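Local coordinates for DUF1955 domain-containing protein (Sulfolobus tokodaii, PDB 1WY6) that is of unknown function but folds as an all-helical repeat protein, the first archaeal one whose crystal structure was described, at residues A134-G139 and T146-A151; K109-G114 and V138-D143. All coordinates share one frame; numbering follows the deposited sequence.

Interaction 1: residues A134-G139 and T146-A151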
loop_
_atom_site.group_PDB
_atom_site.type_symbol
_atom_site.label_atom_id
_atom_site.label_comp_id
_atom_site.label_asym_id
_atom_site.label_seq_id
_atom_site.Cartn_x
_atom_site.Cartn_y
_atom_site.Cartn_z
ATOM N N ALA A 134 12.658 0.345 -4.104
ATOM C CA ALA A 134 11.747 -0.594 -4.753
ATOM C C ALA A 134 11.947 -0.437 -6.268
ATOM O O ALA A 134 11.990 -1.417 -7.016
ATOM C CB ALA A 134 10.302 -0.284 -4.380
ATOM N N LEU A 135 12.078 0.808 -6.715
ATOM C CA LEU A 135 12.280 1.074 -8.130
ATOM C C LEU A 135 13.562 0.416 -8.630
ATOM O O LEU A 135 13.568 -0.239 -9.669
ATOM C CB LEU A 135 12.333 2.588 -8.388
ATOM C CG LEU A 135 10.975 3.301 -8.389
ATOM C CD1 LEU A 135 11.171 4.814 -8.338
ATOM C CD2 LEU A 135 10.183 2.892 -9.639
ATOM N N ARG A 136 14.646 0.582 -7.884
ATOM C CA ARG A 136 15.914 0.003 -8.285
ATOM C C ARG A 136 15.740 -1.510 -8.445
ATOM O O ARG A 136 16.401 -2.133 -9.281
ATOM C CB ARG A 136 16.987 0.344 -7.246
ATOM C CG ARG A 136 18.405 0.265 -7.763
ATOM C CD ARG A 136 19.352 1.006 -6.837
ATOM N NE ARG A 136 19.300 2.451 -7.045
ATOM C CZ ARG A 136 19.514 3.358 -6.096
ATOM N NH1 ARG A 136 19.454 4.651 -6.383
ATOM N NH2 ARG A 136 19.767 2.979 -4.853
ATOM N N ARG A 137 14.828 -2.092 -7.664
ATOM C CA ARG A 137 14.559 -3.528 -7.734
ATOM C C ARG A 137 13.837 -3.938 -9.021
ATOM O O ARG A 137 13.824 -5.116 -9.368
ATOM C CB ARG A 137 13.734 -3.994 -6.525
ATOM C CG ARG A 137 14.501 -4.076 -5.206
ATOM C CD ARG A 137 13.640 -4.707 -4.110
ATOM N NE ARG A 137 13.277 -6.091 -4.427
ATOM C CZ ARG A 137 12.290 -6.772 -3.842
ATOM N NH1 ARG A 137 11.549 -6.200 -2.896
ATOM N NH2 ARG A 137 12.036 -8.026 -4.209
ATOM N N VAL A 138 13.223 -2.982 -9.718
ATOM C CA VAL A 138 12.538 -3.292 -10.975
ATOM C C VAL A 138 13.328 -2.802 -12.193
ATOM O O VAL A 138 12.828 -2.827 -13.324
ATOM C CB VAL A 138 11.084 -2.712 -11.039
ATOM C CG1 VAL A 138 10.145 -3.560 -10.189
ATOM C CG2 VAL A 138 11.056 -1.274 -10.570
ATOM N N GLY A 139 14.560 -2.360 -11.959
ATOM C CA GLY A 139 15.407 -1.903 -13.049
ATOM C C GLY A 139 15.367 -0.426 -13.395
ATOM O O GLY A 139 15.923 -0.015 -14.421
ATOM N N THR A 146 17.237 9.638 -8.753
ATOM C CA THR A 146 16.616 10.942 -8.629
ATOM C C THR A 146 15.984 11.106 -7.252
ATOM O O THR A 146 16.089 12.172 -6.644
ATOM C CB THR A 146 15.540 11.128 -9.711
ATOM O OG1 THR A 146 16.155 11.035 -11.002
ATOM C CG2 THR A 146 14.854 12.491 -9.573
ATOM N N LEU A 147 15.336 10.045 -6.770
ATOM C CA LEU A 147 14.678 10.052 -5.466
ATOM C C LEU A 147 15.677 10.079 -4.313
ATOM O O LEU A 147 15.526 10.861 -3.377
ATOM C CB LEU A 147 13.749 8.833 -5.333
ATOM C CG LEU A 147 12.490 8.867 -6.213
ATOM C CD1 LEU A 147 11.679 7.581 -6.060
ATOM C CD2 LEU A 147 11.647 10.063 -5.807
ATOM N N LEU A 148 16.696 9.225 -4.377
ATOM C CA LEU A 148 17.711 9.200 -3.327
ATOM C C LEU A 148 18.426 10.542 -3.264
ATOM O O LEU A 148 18.862 10.964 -2.199
ATOM C CB LEU A 148 18.728 8.080 -3.568
ATOM C CG LEU A 148 18.246 6.662 -3.231
ATOM C CD1 LEU A 148 19.365 5.653 -3.509
ATOM C CD2 LEU A 148 17.815 6.605 -1.775
ATOM N N ILE A 149 18.551 11.209 -4.407
ATOM C CA ILE A 149 19.192 12.517 -4.449
ATOM C C ILE A 149 18.299 13.493 -3.686
ATOM O O ILE A 149 18.785 14.285 -2.880
ATOM C CB ILE A 149 19.397 13.009 -5.910
ATOM C CG1 ILE A 149 20.551 12.236 -6.558
ATOM C CG2 ILE A 149 19.685 14.505 -5.926
ATOM C CD1 ILE A 149 20.776 12.565 -8.016
ATOM N N GLU A 150 16.992 13.418 -3.934
ATOM C CA GLU A 150 16.036 14.279 -3.244
ATOM C C GLU A 150 16.015 13.980 -1.744
ATOM O O GLU A 150 15.902 14.889 -0.928
ATOM C CB GLU A 150 14.629 14.104 -3.822
ATOM C CG GLU A 150 13.575 14.938 -3.100
ATOM C CD GLU A 150 13.802 16.441 -3.236
ATOM O OE1 GLU A 150 13.256 17.193 -2.403
ATOM O OE2 GLU A 150 14.513 16.871 -4.173
ATOM N N ALA A 151 16.122 12.705 -1.383
ATOM C CA ALA A 151 16.130 12.307 0.026
ATOM C C ALA A 151 17.382 12.853 0.714
ATOM O O ALA A 151 17.347 13.248 1.876
ATOM C CB ALA A 151 16.098 10.787 0.142
#

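Interaction 2: residues K109-G114 and V138-D143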
loop_
_atom_site.group_PDB
_atom_site.type_symbol
_atom_site.label_atom_id
_atom_site.label_comp_id
_atom_site.label_asym_id
_atom_site.label_seq_id
_atom_site.Cartn_x
_atom_site.Cartn_y
_atom_site.Cartn_z
ATOM N N LYS A 109 3.453 0.631 -12.070
ATOM C CA LYS A 109 2.841 1.216 -10.876
ATOM C C LYS A 109 3.898 1.914 -10.015
ATOM O O LYS A 109 3.693 3.037 -9.560
ATOM C CB LYS A 109 2.120 0.127 -10.072
ATOM C CG LYS A 109 1.002 -0.581 -10.854
ATOM C CD LYS A 109 -0.097 0.408 -11.257
ATOM C CE LYS A 109 -1.039 -0.163 -12.310
ATOM N NZ LYS A 109 -1.807 -1.332 -11.823
ATOM N N LEU A 110 5.033 1.255 -9.804
ATOM C CA LEU A 110 6.125 1.840 -9.017
ATOM C C LEU A 110 6.638 3.153 -9.626
ATOM O O LEU A 110 6.971 4.090 -8.895
ATOM C CB LEU A 110 7.280 0.837 -8.893
ATOM C CG LEU A 110 6.956 -0.420 -8.082
ATOM C CD1 LEU A 110 8.081 -1.439 -8.210
ATOM C CD2 LEU A 110 6.732 -0.028 -6.619
ATOM N N GLU A 111 6.704 3.222 -10.957
ATOM C CA GLU A 111 7.169 4.443 -11.632
ATOM C C GLU A 111 6.161 5.579 -11.481
ATOM O O GLU A 111 6.540 6.739 -11.306
ATOM C CB GLU A 111 7.417 4.190 -13.117
ATOM C CG GLU A 111 8.519 3.196 -13.391
ATOM C CD GLU A 111 9.052 3.320 -14.804
ATOM O OE1 GLU A 111 9.767 2.398 -15.254
ATOM O OE2 GLU A 111 8.760 4.350 -15.459
ATOM N N GLU A 112 4.879 5.244 -11.563
ATOM C CA GLU A 112 3.824 6.238 -11.383
ATOM C C GLU A 112 3.971 6.876 -9.992
ATOM O O GLU A 112 3.943 8.097 -9.848
ATOM C CB GLU A 112 2.457 5.564 -11.535
ATOM C CG GLU A 112 2.159 5.168 -12.976
ATOM C CD GLU A 112 1.088 4.100 -13.091
ATOM O OE1 GLU A 112 0.299 3.949 -12.133
ATOM O OE2 GLU A 112 1.032 3.417 -14.142
ATOM N N ILE A 113 4.139 6.047 -8.966
ATOM C CA ILE A 113 4.325 6.563 -7.607
ATOM C C ILE A 113 5.575 7.452 -7.581
ATOM O O ILE A 113 5.581 8.529 -6.980
ATOM C CB ILE A 113 4.532 5.418 -6.591
ATOM C CG1 ILE A 113 3.216 4.677 -6.350
ATOM C CG2 ILE A 113 5.070 5.975 -5.283
ATOM C CD1 ILE A 113 2.167 5.524 -5.630
ATOM N N GLY A 114 6.630 6.985 -8.240
ATOM C CA GLY A 114 7.869 7.736 -8.279
ATOM C C GLY A 114 7.722 9.141 -8.833
ATOM O O GLY A 114 8.262 10.089 -8.267
ATOM N N VAL A 138 13.223 -2.982 -9.718
ATOM C CA VAL A 138 12.538 -3.292 -10.975
ATOM C C VAL A 138 13.328 -2.802 -12.193
ATOM O O VAL A 138 12.828 -2.827 -13.324
ATOM C CB VAL A 138 11.084 -2.712 -11.039
ATOM C CG1 VAL A 138 10.145 -3.560 -10.189
ATOM C CG2 VAL A 138 11.056 -1.274 -10.570
ATOM N N GLY A 139 14.560 -2.360 -11.959
ATOM C CA GLY A 139 15.407 -1.903 -13.049
ATOM C C GLY A 139 15.367 -0.426 -13.395
ATOM O O GLY A 139 15.923 -0.015 -14.421
ATOM N N ASP A 140 14.729 0.377 -12.547
ATOM C CA ASP A 140 14.623 1.811 -12.789
ATOM C C ASP A 140 15.637 2.614 -11.968
ATOM O O ASP A 140 15.264 3.313 -11.018
ATOM C CB ASP A 140 13.213 2.300 -12.452
ATOM C CG ASP A 140 12.957 3.717 -12.928
ATOM O OD1 ASP A 140 13.936 4.449 -13.183
ATOM O OD2 ASP A 140 11.775 4.102 -13.039
ATOM N N GLU A 141 16.910 2.519 -12.343
ATOM C CA GLU A 141 17.977 3.237 -11.647
ATOM C C GLU A 141 17.875 4.755 -11.760
ATOM O O GLU A 141 18.154 5.468 -10.794
ATOM C CB GLU A 141 19.352 2.787 -12.155
ATOM C CG GLU A 141 19.905 1.546 -11.458
ATOM C CD GLU A 141 19.141 0.281 -11.802
ATOM O OE1 GLU A 141 19.387 -0.758 -11.151
ATOM O OE2 GLU A 141 18.300 0.324 -12.725
ATOM N N ARG A 142 17.473 5.249 -12.930
ATOM C CA ARG A 142 17.340 6.688 -13.150
ATOM C C ARG A 142 16.417 7.361 -12.147
ATOM O O ARG A 142 16.792 8.347 -11.513
ATOM C CB ARG A 142 16.826 6.975 -14.562
ATOM C CG ARG A 142 17.812 6.645 -15.657
ATOM C CD ARG A 142 17.387 7.243 -16.994
ATOM N NE ARG A 142 18.385 7.006 -18.033
ATOM C CZ ARG A 142 19.654 7.399 -17.956
ATOM N NH1 ARG A 142 20.087 8.053 -16.884
ATOM N NH2 ARG A 142 20.496 7.136 -18.949
ATOM N N ASP A 143 15.202 6.843 -12.008
ATOM C CA ASP A 143 14.259 7.432 -11.066
ATOM C C ASP A 143 14.673 7.091 -9.647
ATOM O O ASP A 143 14.526 7.901 -8.738
ATOM C CB ASP A 143 12.837 6.935 -11.338
ATOM C CG ASP A 143 12.292 7.432 -12.666
ATOM O OD1 ASP A 143 12.487 8.631 -12.967
ATOM O OD2 ASP A 143 11.664 6.638 -13.400
#

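Interaction 1: residues A134-G139 and T146-A151
L135 and L147 meet between helix 125-137 and helix 141-153, which form a two-helix hairpin in this all-helical repeat protein. The touch is between two methyl groups, L135 CD1 and L147 CD1, at 3.6 Å. The two leucine side chains cross at about a right angle. Each has CG anti to its own carbonyl carbon and an extended second torsion, chi2 167° in L135 and 177° in L147. This conformation carries CD1 of each outward into the gap between the helices. The apolar surroundings continue beyond the pair. L110 of helix 107-117 touches L135, while L128, I131 and A132 pack on L147.

A second contact pairs R136 with L148. The arginine starts with CG anti to the backbone N and bends at chi3 (-79°), and its guanidinium reaches the tip of the leucine. The two side chains cross at about a right angle. E141, A144 and T145 of helix 141-153 also touch the R136 side chain.

The turn of the hairpin begins where helix 125-137 ends in a Schellman motif. G139, with its positive phi, is the C-prime residue, and G139 N donates to R136 O at 3.3 Å. The chain then turns into helix 141-153, which carries L147 and L148. At the arginine end, the methyl L148 CD1 makes a tight van der Waals contact, not a polar bond. It lies in the guanidinium plane at its edge, 3.0 Å from both R136 NH1 and R136 NH2.

Interaction 2: residues K109-G114 and V138-D143
D140 has CG anti to its backbone N (chi1 -169°), and this turns its carboxylate toward E111 on helix 107-117. E111 has CG opposite its carbonyl carbon and an extended chain, which carries its acid group across to D140. The two side chains cross at a slant, with carboxylate planes 61° apart. D140 OD2 lies 3.3 Å from E111 CD and 3.4 Å from E111 OE1. The pair is not hydrogen-bonded; if both acids are ionised, like charges meet. D143 adds a third acid, with its OD2 4.2 Å from E111 OE2. Arginines of helix 107-117 probably offset any negative charge here. R107 NE forms a salt bridge with E111 OE1, and R115 NH2 forms one with E111 OE2. R107 NH2 also makes a long, weak ion pair with D140 OD2.

D140 is the N-cap of helix 141-153. D143 N donates to D140 OD1 at 3.0 Å, with an N-H...O angle of 161°. The donor stands above the carboxylate plane. D140 OD1 thus caps the helix, while D140 OD2 lies near E111 and, at 2.6 Å, D143 OD2.

The apolar half of the contact is L110 against V138. L110 CD1 fits against both valine methyls, 3.6 Å from V138 CG1 and 3.8 Å from V138 CG2. V138, at the C-terminal end of helix 125-137, packs this end against helix 107-117. Helix 92-103 borders the same apolar patch, with V102 touching both L110 and V138, and L98 and L101 touching L110. Helix 125-137 borders the contact too, through L135, which packs on D140.

The centres of interactions 1 and 2 are 7 Å apart, on the same side of the chain's centre. In chain order come 109-114, then 134-139, 138-143 and 146-151. V138 and G139 lie in segments of both interactions, and both use helix 141-153. Interaction 1 closes the hairpin of helices 125-137 and 141-153. Interaction 2 ties its turn back to the preceding helix 107-117. L135 bridges them: its CD2 lies 3.5 Å from L110 O. Together the contacts join three successive helices near the C-terminal end of the helical array.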